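Local coordinates for protein SAHS1 (Ramazzottius varieornatus, PDB 5XN9) that acts as a secreted, heat-soluble molecular shield that forms amorphous solids on drying and so helps a tardigrade tolerate desiccation, at residues K121-G126 against R132-S137. Residues are numbered along the deposited sequence; the frame is centred on the assembly and turned at random.
Sequences KTYKVG and RWYKKS. With MG (magnesium ion), chain C; ACY (acetic acid), chain L.
Lys121 and Arg132 face each other as an antiparallel hydrogen-bonded pair in the beta hairpin of strands 118-125 and 128-136, within a barrel like that of fatty acid-binding proteins. Lys121 N reaches Arg132 O at 2.8 Å, and Arg132 N returns the bond to Lys121 O. From here the Lys121 side chain runs inward: CB approaches CE1 of the Tyr134 ring at 4.0 Å, CG lies over one face of the flat Tyr123 ring, toward its rim, CD and CE pass beside an acetate, probably from the crystallisation liquor, and NZ donates to acetate OXT at 2.6 Å and is also hydrogen-bonded to Tyr112 OH. A long, extended lysine suits this path, bringing a probably positive charge to the carboxylate. Arg132 sets CB at the edge of the Tyr123 ring; with CG anti to the backbone N (chi1 -155°), its extended chain carries the guanidinium onward, whose several N-H groups serve acetate O (from NH1, 3.1 Å) and Asn38 OD1 together. Tyr123 OH donates to the same oxygen at 2.7 Å; a phenylalanine here would probably leave acetate O without that donor. Tyrosine's hydroxyl can also ligate metal: OXT binds the magnesium ion, as do His43 NE2 and Tyr134 OH, the latter at 2.0 Å.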
# COMPACT_ATOMS: atom_id res chain seq x y z
N LYS A 121 8.00 -0.44 2.51
CA LYS A 121 6.62 -0.24 2.92
C LYS A 121 6.45 -0.76 4.34
O LYS A 121 6.83 -1.89 4.65
CB LYS A 121 5.62 -0.92 1.99
CG LYS A 121 4.19 -0.57 2.33
CD LYS A 121 3.20 -0.96 1.24
CE LYS A 121 1.80 -0.61 1.67
NZ LYS A 121 0.78 -1.16 0.75
N THR A 122 5.89 0.08 5.20
CA THR A 122 5.61 -0.28 6.58
C THR A 122 4.11 -0.34 6.77
O THR A 122 3.38 0.55 6.31
CB THR A 122 6.23 0.75 7.52
OG1 THR A 122 7.64 0.81 7.30
CG2 THR A 122 5.98 0.36 8.97
N TYR A 123 3.64 -1.39 7.42
CA TYR A 123 2.23 -1.64 7.66
C TYR A 123 2.06 -1.70 9.16
O TYR A 123 2.78 -2.44 9.83
CB TYR A 123 1.82 -3.01 7.08
CG TYR A 123 2.26 -3.31 5.65
CD1 TYR A 123 3.59 -3.58 5.34
CD2 TYR A 123 1.33 -3.37 4.63
CE1 TYR A 123 3.99 -3.87 4.05
CE2 TYR A 123 1.72 -3.67 3.33
CZ TYR A 123 3.05 -3.92 3.04
OH TYR A 123 3.44 -4.22 1.75
N LYS A 124 1.13 -0.93 9.70
CA LYS A 124 0.91 -0.94 11.14
C LYS A 124 -0.57 -1.01 11.44
O LYS A 124 -1.37 -0.30 10.83
CB LYS A 124 1.47 0.30 11.83
CG LYS A 124 2.97 0.39 11.95
CD LYS A 124 3.34 1.65 12.73
CE LYS A 124 4.84 1.88 12.80
NZ LYS A 124 5.13 3.31 13.05
N VAL A 125 -0.94 -1.85 12.41
CA VAL A 125 -2.29 -1.84 12.95
C VAL A 125 -2.16 -2.00 14.46
O VAL A 125 -1.64 -3.02 14.94
CB VAL A 125 -3.19 -2.91 12.32
CG1 VAL A 125 -2.57 -4.31 12.40
CG2 VAL A 125 -4.59 -2.87 12.91
N GLY A 126 -2.57 -0.98 15.21
CA GLY A 126 -2.28 -0.99 16.64
C GLY A 126 -0.79 -1.09 16.88
O GLY A 126 0.00 -0.32 16.31
N ARG A 132 7.84 -4.52 4.22
CA ARG A 132 8.08 -5.22 2.98
C ARG A 132 8.90 -4.31 2.08
O ARG A 132 8.68 -3.10 2.07
CB ARG A 132 6.74 -5.54 2.34
CG ARG A 132 6.78 -6.68 1.46
CD ARG A 132 5.42 -7.08 1.03
NE ARG A 132 5.56 -8.19 0.13
CZ ARG A 132 4.63 -8.59 -0.72
NH1 ARG A 132 3.46 -7.95 -0.78
NH2 ARG A 132 4.87 -9.62 -1.50
N TRP A 133 9.87 -4.88 1.37
CA TRP A 133 10.76 -4.10 0.53
C TRP A 133 10.47 -4.35 -0.94
O TRP A 133 10.22 -5.49 -1.35
CB TRP A 133 12.22 -4.39 0.85
CG TRP A 133 12.61 -3.77 2.16
CD1 TRP A 133 13.21 -2.56 2.34
CD2 TRP A 133 12.39 -4.31 3.47
NE1 TRP A 133 13.39 -2.32 3.68
CE2 TRP A 133 12.90 -3.38 4.39
CE3 TRP A 133 11.82 -5.50 3.95
CZ2 TRP A 133 12.86 -3.59 5.77
CZ3 TRP A 133 11.78 -5.71 5.31
CH2 TRP A 133 12.30 -4.76 6.21
N TYR A 134 10.48 -3.27 -1.72
CA TYR A 134 10.19 -3.29 -3.14
C TYR A 134 11.36 -2.70 -3.92
O TYR A 134 12.11 -1.87 -3.40
CB TYR A 134 8.94 -2.45 -3.44
CG TYR A 134 7.67 -3.04 -2.87
CD1 TYR A 134 7.37 -2.95 -1.51
CD2 TYR A 134 6.76 -3.70 -3.69
CE1 TYR A 134 6.22 -3.50 -1.00
CE2 TYR A 134 5.61 -4.25 -3.18
CZ TYR A 134 5.34 -4.16 -1.84
OH TYR A 134 4.19 -4.71 -1.32
N LYS A 135 11.51 -3.13 -5.17
CA LYS A 135 12.51 -2.59 -6.07
C LYS A 135 11.82 -1.97 -7.28
O LYS A 135 10.68 -2.31 -7.61
CB LYS A 135 13.47 -3.68 -6.54
CG LYS A 135 12.76 -4.84 -7.24
CD LYS A 135 13.73 -5.95 -7.64
CE LYS A 135 12.99 -7.14 -8.23
NZ LYS A 135 13.91 -8.25 -8.62
N LYS A 136 12.51 -1.04 -7.95
CA LYS A 136 11.98 -0.50 -9.20
C LYS A 136 11.85 -1.61 -10.23
O LYS A 136 12.71 -2.48 -10.36
CB LYS A 136 12.93 0.58 -9.72
CG LYS A 136 12.83 1.91 -9.00
CD LYS A 136 11.67 2.75 -9.53
CE LYS A 136 11.91 4.24 -9.30
NZ LYS A 136 10.84 5.10 -9.86
N SER A 137 10.75 -1.57 -10.99
CA SER A 137 10.49 -2.63 -11.95
C SER A 137 11.43 -2.54 -13.16
O SER A 137 11.79 -1.46 -13.61
CB SER A 137 9.04 -2.59 -12.42
OG SER A 137 8.19 -3.11 -11.42
MG MG C . 2.47 -3.77 -1.19
C ACY L . 0.84 -4.89 -0.09
O ACY L . 1.60 -5.73 0.44
OXT ACY L . 1.01 -3.65 -0.01
CH3 ACY L . -0.33 -5.39 -0.88